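Local coordinates for glycosyl hydrolases family 2, sugar binding domain protein (Bacteroides uniformis str. 3978 T3 ii, PDB 6D1P), which is a beta-glucuronidase of glycoside hydrolase family 2 from a human gut bacterium, probably hydrolysing O-glycosidic bonds to glucuronic acid, at residues H329-H334 / L363-Q368; L341-M346 / S369-R374; D183-G188 / D580-L585; S573-F578 / K597-R602. All coordinates share one frame; numbering follows the deposited sequence. Where two conformers were deposited one is given.

Contact 1 (H329-H334 / L363-Q368); sequences HRHEDH and LGHYQQ. With NA (sodium ion), chain C.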
# COMPACT_ATOMS: atom_id res chain seq x y z
N HIS A 329 0.68 28.90 -14.26
CA HIS A 329 1.01 28.24 -13.01
C HIS A 329 1.81 26.98 -13.30
O HIS A 329 1.83 26.48 -14.43
CB HIS A 329 -0.22 27.78 -12.19
CG HIS A 329 -1.24 28.83 -11.91
ND1 HIS A 329 -2.07 29.35 -12.88
CD2 HIS A 329 -1.65 29.39 -10.74
CE1 HIS A 329 -2.91 30.21 -12.34
NE2 HIS A 329 -2.68 30.24 -11.04
N ARG A 330 2.44 26.46 -12.25
CA ARG A 330 3.06 25.14 -12.27
C ARG A 330 2.84 24.49 -10.92
O ARG A 330 2.77 25.17 -9.89
CB ARG A 330 4.57 25.20 -12.59
CG ARG A 330 5.40 25.72 -11.42
CD ARG A 330 6.90 25.74 -11.70
NE ARG A 330 7.46 24.42 -11.97
CZ ARG A 330 7.83 23.55 -11.03
NH1 ARG A 330 7.69 23.86 -9.75
NH2 ARG A 330 8.34 22.38 -11.37
N HIS A 331 2.70 23.16 -10.92
CA HIS A 331 2.66 22.37 -9.70
C HIS A 331 4.01 21.72 -9.51
O HIS A 331 4.79 21.58 -10.46
CB HIS A 331 1.57 21.30 -9.76
CG HIS A 331 0.29 21.67 -9.07
ND1 HIS A 331 0.23 21.97 -7.73
CD2 HIS A 331 -0.98 21.77 -9.54
CE1 HIS A 331 -1.02 22.27 -7.40
NE2 HIS A 331 -1.77 22.15 -8.48
N GLU A 332 4.31 21.31 -8.28
CA GLU A 332 5.52 20.52 -8.05
C GLU A 332 5.16 19.05 -8.26
O GLU A 332 4.89 18.29 -7.33
CB GLU A 332 6.12 20.83 -6.68
CG GLU A 332 6.97 22.12 -6.74
CD GLU A 332 7.81 22.35 -5.50
OE1 GLU A 332 7.56 21.67 -4.46
OE2 GLU A 332 8.72 23.22 -5.56
N ASP A 333 5.16 18.68 -9.54
CA ASP A 333 4.60 17.44 -10.06
C ASP A 333 5.23 17.21 -11.43
O ASP A 333 5.36 18.16 -12.22
CB ASP A 333 3.07 17.56 -10.17
CG ASP A 333 2.42 16.34 -10.82
OD1 ASP A 333 1.95 15.45 -10.10
OD2 ASP A 333 2.34 16.28 -12.07
N HIS A 334 5.63 15.97 -11.70
CA HIS A 334 6.17 15.63 -13.01
C HIS A 334 6.08 14.12 -13.20
O HIS A 334 6.07 13.35 -12.23
CB HIS A 334 7.62 16.09 -13.17
CG HIS A 334 8.08 16.07 -14.59
ND1 HIS A 334 8.06 17.20 -15.39
CD2 HIS A 334 8.53 15.06 -15.38
CE1 HIS A 334 8.50 16.88 -16.60
NE2 HIS A 334 8.79 15.59 -16.62
N LEU A 363 2.86 29.96 -8.27
CA LEU A 363 3.56 28.70 -7.99
C LEU A 363 2.64 27.69 -7.28
O LEU A 363 2.92 27.23 -6.18
CB LEU A 363 4.81 28.97 -7.17
CG LEU A 363 5.85 29.90 -7.82
CD1 LEU A 363 7.03 30.12 -6.90
CD2 LEU A 363 6.31 29.34 -9.16
N GLY A 364 1.57 27.31 -7.97
CA GLY A 364 0.64 26.39 -7.37
C GLY A 364 0.04 27.00 -6.11
O GLY A 364 -0.10 28.22 -5.98
N HIS A 365 -0.26 26.13 -5.14
CA HIS A 365 -0.93 26.54 -3.92
C HIS A 365 -0.03 26.40 -2.70
O HIS A 365 -0.51 26.15 -1.59
CB HIS A 365 -2.22 25.75 -3.74
CG HIS A 365 -3.18 25.90 -4.87
ND1 HIS A 365 -3.56 27.14 -5.37
CD2 HIS A 365 -3.83 24.98 -5.63
CE1 HIS A 365 -4.41 26.97 -6.37
NE2 HIS A 365 -4.59 25.67 -6.54
N TYR A 366 1.27 26.58 -2.87
CA TYR A 366 2.20 26.39 -1.76
C TYR A 366 3.54 27.00 -2.15
O TYR A 366 3.84 27.21 -3.33
CB TYR A 366 2.35 24.90 -1.41
CG TYR A 366 2.35 24.04 -2.65
CD1 TYR A 366 3.51 23.90 -3.42
CD2 TYR A 366 1.19 23.40 -3.09
CE1 TYR A 366 3.52 23.12 -4.57
CE2 TYR A 366 1.19 22.61 -4.25
CZ TYR A 366 2.36 22.49 -4.99
OH TYR A 366 2.35 21.74 -6.13
N GLN A 367 4.34 27.31 -1.13
CA GLN A 367 5.75 27.60 -1.33
C GLN A 367 6.42 26.49 -2.13
O GLN A 367 6.25 25.30 -1.83
CB GLN A 367 6.44 27.76 0.02
CG GLN A 367 7.94 27.93 -0.05
CD GLN A 367 8.57 28.24 1.30
OE1 GLN A 367 7.87 28.50 2.29
NE2 GLN A 367 9.90 28.21 1.35
N GLN A 368 7.18 26.87 -3.15
CA GLN A 368 7.86 25.89 -3.99
C GLN A 368 9.37 25.99 -3.79
O GLN A 368 9.86 26.91 -3.13
CB GLN A 368 7.46 26.07 -5.47
CG GLN A 368 5.98 25.83 -5.68
CD GLN A 368 5.58 25.52 -7.10
OE1 GLN A 368 6.38 25.61 -8.03
NE2 GLN A 368 4.32 25.15 -7.27
NA NA C . 3.02 18.48 -13.98
O HOH W 1 2.90 21.16 -13.16
O HOH W 2 1.77 18.83 -6.90

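Contact 2 (L341-M346 / S369-R374); sequences LTEEMM and SGIILR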
# COMPACT_ATOMS: atom_id res chain seq x y z
N LEU A 341 11.25 16.21 -8.24
CA LEU A 341 11.94 16.84 -9.36
C LEU A 341 13.37 17.15 -8.97
O LEU A 341 13.64 17.62 -7.86
CB LEU A 341 11.22 18.12 -9.79
CG LEU A 341 9.94 17.94 -10.61
CD1 LEU A 341 8.83 17.29 -9.78
CD2 LEU A 341 9.47 19.27 -11.23
N THR A 342 14.28 16.86 -9.89
CA THR A 342 15.67 17.27 -9.79
C THR A 342 15.83 18.73 -10.26
O THR A 342 14.97 19.29 -10.93
CB THR A 342 16.56 16.36 -10.64
OG1 THR A 342 16.22 16.50 -12.03
CG2 THR A 342 16.38 14.89 -10.21
N GLU A 343 16.96 19.33 -9.87
CA GLU A 343 17.27 20.68 -10.33
C GLU A 343 17.28 20.75 -11.85
O GLU A 343 16.73 21.68 -12.44
CB GLU A 343 18.61 21.14 -9.77
CG GLU A 343 19.16 22.34 -10.52
CD GLU A 343 20.39 22.95 -9.86
OE1 GLU A 343 20.85 22.43 -8.82
OE2 GLU A 343 20.90 23.97 -10.40
N GLU A 344 17.89 19.76 -12.50
CA GLU A 344 17.93 19.75 -13.95
C GLU A 344 16.53 19.74 -14.54
O GLU A 344 16.26 20.44 -15.52
CB GLU A 344 18.74 18.54 -14.45
CG GLU A 344 19.27 18.68 -15.89
CD GLU A 344 19.67 20.14 -16.25
OE1 GLU A 344 19.06 20.71 -17.20
OE2 GLU A 344 20.57 20.71 -15.58
N MET A 345 15.61 18.96 -13.96
CA MET A 345 14.24 18.97 -14.45
C MET A 345 13.61 20.35 -14.33
O MET A 345 12.89 20.79 -15.23
CB MET A 345 13.42 17.93 -13.70
CG MET A 345 13.74 16.53 -14.14
SD MET A 345 13.11 15.31 -13.00
CE MET A 345 11.36 15.39 -13.35
N MET A 346 13.88 21.05 -13.23
CA MET A 346 13.29 22.37 -13.04
C MET A 346 13.86 23.38 -14.04
O MET A 346 13.11 24.21 -14.57
CB MET A 346 13.51 22.83 -11.60
CG MET A 346 12.91 21.88 -10.56
SD MET A 346 13.09 22.57 -8.88
CE MET A 346 13.57 21.10 -7.95
N SER A 369 10.09 25.00 -4.33
CA SER A 369 11.55 24.91 -4.21
C SER A 369 12.25 26.24 -4.50
O SER A 369 11.93 26.92 -5.48
CB SER A 369 12.08 23.85 -5.18
OG SER A 369 13.49 23.96 -5.33
N GLY A 370 13.23 26.57 -3.66
CA GLY A 370 14.06 27.74 -3.90
C GLY A 370 14.71 27.75 -5.28
O GLY A 370 15.01 28.82 -5.81
N ILE A 371 14.91 26.56 -5.87
CA ILE A 371 15.45 26.48 -7.22
C ILE A 371 14.52 27.16 -8.21
O ILE A 371 14.97 27.79 -9.17
CB ILE A 371 15.69 25.00 -7.61
CG1 ILE A 371 16.62 24.35 -6.59
CG2 ILE A 371 16.30 24.91 -8.99
CD1 ILE A 371 16.68 22.86 -6.68
N ILE A 372 13.21 27.05 -7.98
CA ILE A 372 12.26 27.70 -8.88
C ILE A 372 12.34 29.22 -8.73
O ILE A 372 12.28 29.95 -9.73
CB ILE A 372 10.84 27.19 -8.60
CG1 ILE A 372 10.78 25.65 -8.76
CG2 ILE A 372 9.83 27.92 -9.47
CD1 ILE A 372 10.86 25.19 -10.17
N LEU A 373 12.48 29.70 -7.50
CA LEU A 373 12.59 31.13 -7.26
C LEU A 373 13.83 31.70 -7.92
O LEU A 373 13.77 32.73 -8.62
CB LEU A 373 12.60 31.40 -5.75
CG LEU A 373 11.26 31.36 -5.00
CD1 LEU A 373 10.49 32.60 -5.36
CD2 LEU A 373 10.40 30.09 -5.26
N ARG A 374 14.98 31.05 -7.73
CA ARG A 374 16.20 31.48 -8.41
C ARG A 374 16.00 31.49 -9.92
O ARG A 374 16.40 32.44 -10.59
CB ARG A 374 17.37 30.58 -8.03
CG ARG A 374 17.87 30.80 -6.63
CD ARG A 374 18.70 29.63 -6.15
NE ARG A 374 18.23 29.19 -4.85
CZ ARG A 374 18.37 27.96 -4.36
NH1 ARG A 374 18.98 27.01 -5.08
NH2 ARG A 374 17.87 27.68 -3.16

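Contact 3 (D183-G188 / D580-L585); sequences DFNLYG and DFSTPL. With NA (sodium ion), chain C.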
# COMPACT_ATOMS: atom_id res chain seq x y z
N ASP A 183 -7.32 20.07 -5.35
CA ASP A 183 -7.17 19.44 -6.67
C ASP A 183 -5.70 19.15 -7.01
O ASP A 183 -5.23 19.36 -8.14
CB ASP A 183 -7.84 20.34 -7.70
CG ASP A 183 -7.95 19.68 -9.07
OD1 ASP A 183 -8.27 18.48 -9.16
OD2 ASP A 183 -7.76 20.41 -10.08
N PHE A 184 -4.93 18.66 -6.04
CA PHE A 184 -3.57 18.18 -6.25
C PHE A 184 -3.26 17.17 -5.16
O PHE A 184 -3.99 17.07 -4.16
CB PHE A 184 -2.55 19.34 -6.28
CG PHE A 184 -2.49 20.13 -5.00
CD1 PHE A 184 -3.36 21.20 -4.77
CD2 PHE A 184 -1.53 19.85 -4.04
CE1 PHE A 184 -3.29 21.96 -3.59
CE2 PHE A 184 -1.45 20.59 -2.85
CZ PHE A 184 -2.34 21.65 -2.63
N ASN A 185 -2.20 16.38 -5.37
CA ASN A 185 -1.81 15.39 -4.35
C ASN A 185 -1.06 16.09 -3.23
O ASN A 185 -0.26 17.00 -3.49
CB ASN A 185 -0.93 14.28 -4.92
CG ASN A 185 -1.61 13.49 -6.03
OD1 ASN A 185 -1.25 13.61 -7.21
ND2 ASN A 185 -2.57 12.65 -5.65
N LEU A 186 -1.33 15.68 -1.99
CA LEU A 186 -0.50 16.00 -0.83
C LEU A 186 0.59 14.93 -0.79
O LEU A 186 0.46 13.89 -0.13
CB LEU A 186 -1.30 16.02 0.47
CG LEU A 186 -2.08 17.29 0.88
CD1 LEU A 186 -3.02 17.78 -0.22
CD2 LEU A 186 -2.87 17.04 2.18
N TYR A 187 1.67 15.21 -1.51
CA TYR A 187 2.73 14.24 -1.74
C TYR A 187 3.49 13.91 -0.45
O TYR A 187 3.59 14.73 0.46
CB TYR A 187 3.70 14.79 -2.79
CG TYR A 187 3.25 14.60 -4.21
CD1 TYR A 187 2.87 13.34 -4.67
CD2 TYR A 187 3.19 15.67 -5.10
CE1 TYR A 187 2.47 13.15 -5.98
CE2 TYR A 187 2.79 15.49 -6.43
CZ TYR A 187 2.42 14.22 -6.86
OH TYR A 187 2.02 13.99 -8.16
N GLY A 188 4.04 12.70 -0.40
CA GLY A 188 4.83 12.26 0.74
C GLY A 188 6.28 12.02 0.36
O GLY A 188 6.58 11.66 -0.79
N ASP A 580 0.10 19.45 -17.56
CA ASP A 580 -0.71 18.39 -16.99
C ASP A 580 -0.08 17.88 -15.70
O ASP A 580 1.13 17.64 -15.66
CB ASP A 580 -0.85 17.23 -17.98
CG ASP A 580 -1.76 17.55 -19.14
OD1 ASP A 580 -2.25 18.69 -19.20
OD2 ASP A 580 -1.98 16.64 -19.99
N PHE A 581 -0.88 17.73 -14.66
CA PHE A 581 -0.36 17.29 -13.38
C PHE A 581 -1.35 16.35 -12.73
O PHE A 581 -2.54 16.33 -13.07
CB PHE A 581 -0.07 18.49 -12.47
CG PHE A 581 -1.31 19.16 -11.98
CD1 PHE A 581 -1.91 20.16 -12.74
CD2 PHE A 581 -1.91 18.78 -10.77
CE1 PHE A 581 -3.06 20.77 -12.31
CE2 PHE A 581 -3.06 19.39 -10.33
CZ PHE A 581 -3.64 20.40 -11.09
N SER A 582 -0.86 15.54 -11.79
CA SER A 582 -1.71 14.55 -11.16
C SER A 582 -2.59 15.18 -10.08
O SER A 582 -2.15 16.03 -9.30
CB SER A 582 -0.87 13.45 -10.52
OG SER A 582 -1.71 12.53 -9.83
N THR A 583 -3.84 14.73 -10.03
CA THR A 583 -4.75 15.14 -8.99
C THR A 583 -5.53 13.93 -8.51
O THR A 583 -5.94 13.09 -9.33
CB THR A 583 -5.73 16.22 -9.48
OG1 THR A 583 -6.74 16.39 -8.49
CG2 THR A 583 -6.37 15.80 -10.79
N PRO A 584 -5.77 13.81 -7.20
CA PRO A 584 -6.49 12.64 -6.70
C PRO A 584 -7.96 12.70 -6.99
O PRO A 584 -8.65 11.68 -6.82
CB PRO A 584 -6.22 12.67 -5.18
CG PRO A 584 -6.02 14.14 -4.89
CD PRO A 584 -5.39 14.74 -6.12
N LEU A 585 -8.46 13.85 -7.44
CA LEU A 585 -9.89 14.13 -7.52
C LEU A 585 -10.53 13.66 -8.81
O LEU A 585 -11.76 13.62 -8.89
CB LEU A 585 -10.14 15.63 -7.37
CG LEU A 585 -9.62 16.29 -6.10
CD1 LEU A 585 -10.20 17.67 -6.04
CD2 LEU A 585 -9.97 15.47 -4.83
NA NA C . 3.02 18.48 -13.98
O HOH W 3 -0.28 16.61 -7.50
O HOH W 1 2.90 21.16 -13.16

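Contact 4 (S573-F578 / K597-R602); sequences SLFWTF and KGVVQR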
# COMPACT_ATOMS: atom_id res chain seq x y z
N SER A 573 -3.25 38.21 -16.28
CA SER A 573 -3.84 36.95 -15.86
C SER A 573 -2.78 35.87 -15.77
O SER A 573 -1.65 36.03 -16.25
CB SER A 573 -4.95 36.52 -16.80
OG SER A 573 -4.37 36.13 -18.03
N LEU A 574 -3.17 34.74 -15.15
CA LEU A 574 -2.39 33.51 -15.15
C LEU A 574 -3.32 32.39 -15.57
O LEU A 574 -4.26 32.05 -14.84
CB LEU A 574 -1.80 33.21 -13.77
CG LEU A 574 -1.12 34.41 -13.10
CD1 LEU A 574 -2.03 35.03 -12.02
CD2 LEU A 574 0.22 34.02 -12.53
N PHE A 575 -3.08 31.80 -16.74
CA PHE A 575 -3.91 30.66 -17.09
C PHE A 575 -3.48 29.46 -16.25
O PHE A 575 -2.36 29.39 -15.74
CB PHE A 575 -3.85 30.35 -18.59
CG PHE A 575 -2.57 29.71 -19.07
CD1 PHE A 575 -1.52 30.50 -19.55
CD2 PHE A 575 -2.45 28.32 -19.14
CE1 PHE A 575 -0.35 29.90 -20.04
CE2 PHE A 575 -1.28 27.71 -19.60
CZ PHE A 575 -0.23 28.50 -20.07
N TRP A 576 -4.43 28.55 -16.03
CA TRP A 576 -4.20 27.31 -15.29
C TRP A 576 -4.34 26.19 -16.30
O TRP A 576 -5.45 25.91 -16.77
CB TRP A 576 -5.18 27.16 -14.13
CG TRP A 576 -4.97 25.90 -13.30
CD1 TRP A 576 -5.33 24.63 -13.61
CD2 TRP A 576 -4.32 25.83 -12.02
NE1 TRP A 576 -4.94 23.77 -12.63
CE2 TRP A 576 -4.32 24.47 -11.63
CE3 TRP A 576 -3.75 26.78 -11.17
CZ2 TRP A 576 -3.79 24.04 -10.41
CZ3 TRP A 576 -3.20 26.36 -9.96
CH2 TRP A 576 -3.22 24.99 -9.59
N THR A 577 -3.24 25.54 -16.65
CA THR A 577 -1.95 25.68 -16.00
C THR A 577 -0.93 25.30 -17.05
O THR A 577 -1.31 24.92 -18.18
CB THR A 577 -1.83 24.75 -14.73
OG1 THR A 577 -0.59 25.00 -14.04
CG2 THR A 577 -1.93 23.26 -15.10
N PHE A 578 0.37 25.39 -16.73
CA PHE A 578 1.37 25.13 -17.77
C PHE A 578 1.36 23.68 -18.21
O PHE A 578 1.36 23.38 -19.42
CB PHE A 578 2.77 25.52 -17.29
CG PHE A 578 3.85 25.24 -18.30
CD1 PHE A 578 3.88 25.93 -19.52
CD2 PHE A 578 4.83 24.28 -18.05
CE1 PHE A 578 4.88 25.65 -20.47
CE2 PHE A 578 5.82 24.01 -18.98
CZ PHE A 578 5.86 24.68 -20.20
N LYS A 597 -5.33 20.39 -17.90
CA LYS A 597 -5.39 21.78 -18.33
C LYS A 597 -4.03 22.36 -18.71
O LYS A 597 -3.92 23.58 -18.88
CB LYS A 597 -6.02 22.63 -17.23
CG LYS A 597 -7.50 22.39 -17.04
CD LYS A 597 -8.02 23.24 -15.86
CE LYS A 597 -9.51 23.04 -15.64
NZ LYS A 597 -9.85 21.70 -15.07
N GLY A 598 -3.00 21.52 -18.85
CA GLY A 598 -1.71 22.03 -19.26
C GLY A 598 -1.69 22.36 -20.74
O GLY A 598 -2.55 21.94 -21.52
N VAL A 599 -0.71 23.16 -21.16
CA VAL A 599 -0.41 23.24 -22.58
C VAL A 599 0.73 22.31 -22.97
O VAL A 599 1.13 22.27 -24.15
CB VAL A 599 -0.13 24.69 -23.05
CG1 VAL A 599 -1.43 25.47 -23.11
CG2 VAL A 599 0.87 25.40 -22.14
N VAL A 600 1.26 21.55 -22.01
CA VAL A 600 2.23 20.49 -22.27
C VAL A 600 1.85 19.32 -21.38
O VAL A 600 1.26 19.48 -20.31
CB VAL A 600 3.70 20.91 -22.00
CG1 VAL A 600 4.06 22.24 -22.69
CG2 VAL A 600 3.97 21.00 -20.51
N GLN A 601 2.23 18.12 -21.84
CA GLN A 601 1.92 16.88 -21.13
C GLN A 601 2.72 16.80 -19.84
O GLN A 601 3.65 17.58 -19.60
CB GLN A 601 2.24 15.67 -22.01
CG GLN A 601 1.28 15.48 -23.15
CD GLN A 601 1.53 14.20 -23.89
OE1 GLN A 601 1.69 13.12 -23.27
NE2 GLN A 601 1.59 14.28 -25.22
N ARG A 602 2.38 15.81 -19.02
CA ARG A 602 3.00 15.71 -17.71
C ARG A 602 4.50 15.42 -17.78
O ARG A 602 5.21 15.71 -16.81
CB ARG A 602 2.28 14.64 -16.89
CG ARG A 602 2.63 14.63 -15.42
CD ARG A 602 1.62 13.84 -14.62
NE ARG A 602 1.95 13.88 -13.22
CZ ARG A 602 2.39 12.84 -12.52
NH1 ARG A 602 2.54 11.64 -13.09
NH2 ARG A 602 2.68 13.00 -11.24
O HOH W 4 -6.02 25.59 -19.43

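Contact 1 (H329-H334 / L363-Q368)
This is a buried, mainly polar clasp between two loops of the TIM barrel: loop 329-334 leaves strand 321-329, while loop 363-368 leaves its parallel neighbour, strand 360-362. Both run from the C-terminal ends of the strands, where enzymes of this fold carry their active site. A glycerol hydrogen-bonded to His365 NE2 is consistent with a pocket here, and Glu386 holds the other ring nitrogen of that histidine.

Gln368, extended beyond CG, uses both ends of its amide on one residue. Gln368 NE2 gives to Arg330 O at 3.0 Å, while Gln368 OE1 receives Arg330 NH1 at 2.8 Å. The guanidinium meets OE1 in its own plane, yet stands at 82° to the amide, and its NH2 turns to a salt bridge with Glu349. Glu332 slides past Gln368 in the opposite direction, bringing OE2 to 3.1 Å from Gln368 CB; Arg192 and Ser369 N take up its carboxylate.

Tyr366 holds CG in the crowded position between backbone N and carbonyl carbon, chi1 38°, and so reaches across with its hydroxyl. There Tyr366 OH hydrogen-bonds His331 ND1 at 2.7 Å, the two rings meeting rim to rim, and receives Glu332 N along an almost straight line (171°). Just beyond, Asp333 coordinates a sodium ion, at a rather long 3.0 Å, through both its O and its OD2.

Contact 2 (L341-M346 / S369-R374)
Met346 does most of the touching. Its CG stands anti to the carbonyl carbon, chi1 -58°, and the chain runs extended toward the other helix until it bends at the sulfur. Met346 SD settles against that helix, 3.8 Å from Ile371 CB and 3.7 Å from Ile372 CD1; the side chain as a whole crosses both isoleucines at about a right angle. The terminal methyl goes further: Met346 CE lies 3.8 Å from Ile371 CD1 and also reaches Ser369 OG. At the edge of this apolar patch Glu343 adds only its aliphatic part, CB resting 4.0 Å from Ile371 CD1, for its carboxylate is turned to a salt bridge with Arg30.

One shell out, each helix start is fixed by its own cap. Ser369 OG, anti to its backbone N, accepts from Ile371 N at 3.0 Å. Thr342 OG1 accepts from Met345 N at 3.2 Å, completing a capping box with a weak return bond from Thr342 N to Met345 SD. No hydrogen bond crosses the contact. Such hydrophobic packing between the first turns of helices 343-356 and 370-379, which follow adjacent parallel strands, is typical of the outer helical layer of a TIM barrel.

Contact 3 (D183-G188 / D580-L585)
An interdomain seam is formed here: loop 183-188 of the family 2 sugar-binding domain lies against 580-585, a short strand and turn that follow the last strand of the TIM barrel. The two segments run at 110° to each other, and their backbones come closest, CA to CA, at Phe184 and Thr583.

Thr583 is the pivot. Thr583 OG1, anti to the backbone N, gives a hydrogen bond to Asp183 OD1 at 2.7 Å, meeting the carboxylate from above its plane. The same Thr583 OG1 accepts from Leu585 N at 3.2 Å and nearly in line (169°), which makes an ST turn, so one hydroxyl both shapes its own loop and ties it to the neighbour. Asp183 OD2 is held by Asn595 ND2, leaving the carboxylate clamped through both oxygens. Leu585 then closes over the aspartate, CD1 reaching 3.6 Å from Asp183 CA, and also packs on Val61 of the second subunit.

Phe581 turns the edge of its ring to the other loop's backbone: CE2 is 3.1 Å from Asp183 O, in the ring plane. Alongside, Pro584 CD rests 3.4 Å from Phe184 O. Tyr187 lays its hydroxyl near Ser582 CB but bonds to Asp333 OD1, the partner of Asp580 at the sodium, which Asp580 O binds at 2.7 Å. Between the two backbones a water forms a bridge: it accepts from Asn185 N at 2.9 Å and donates to Ser582 O at 2.7 Å.

Contact 4 (S573-F578 / K597-R602)
Around Phe578 the packing is close and apolar. Its CG is anti to the backbone N, chi1 178°, and the ring lies with one face under Val600: CG2 stands 4.3 Å from the Phe578 ring centroid in a CH-pi contact. Val599 CG2 fills the angle between two aromatics, touching Phe578 CD1 and lying 3.9 Å from Phe575 CZ; Phe613 of helix 609-617 stacks on the Phe575 ring. Behind the ring, Phe578 O is gripped twice, by Val599 N at 2.7 Å from above the carbonyl plane and by Val600 N at 3.2 Å within it. The backbone is thus held by two bonds beside the apolar cluster.

Toward Trp576, still buried, the contact is more polar and takes in a water. The indole meets Lys597 only at its edge, Trp576 CD1 to Lys597 CD at 3.8 Å, and the lysine then leads away so that NZ can pair with Asp516. The water sits between Trp576 O and Lys597 O, and a bound glycerol lies about 3 Å from the Trp576 side chain at the nearest atoms. Joining the two halves, Thr577 N gives to Lys597 O at 3.0 Å and 165°, while Gly598 CA offers a C-H to Thr577 O at 3.1 Å.

The peptide between Trp576 and Thr577 is cis, which sets the course of the backbone here. A non-proline cis bond following a tryptophan just past the last barrel strand is a recurring feature of the active-site region in clan A glycoside hydrolases, the TIM-barrel clan that includes family 2.

The chain opens contact 3 first, at 183-188 in the sugar-binding domain, and closes it almost four hundred residues later at 580-585. Contacts 1 and 2 both form and finish within that span. They cross each other: 329-334 and 341-346 come in turn, then 363-368 and 369-374 answer them, joining first the loops and then the helices of the first two strand-helix units of the barrel. Contact 4 opens at 573-578, before contact 3 has closed, and ends at 597-602, so these two cross as well. Contacts 1, 3 and 4 converge near the sodium ion, where Arg602 of contact 4 pairs with Asp333 of contact 1.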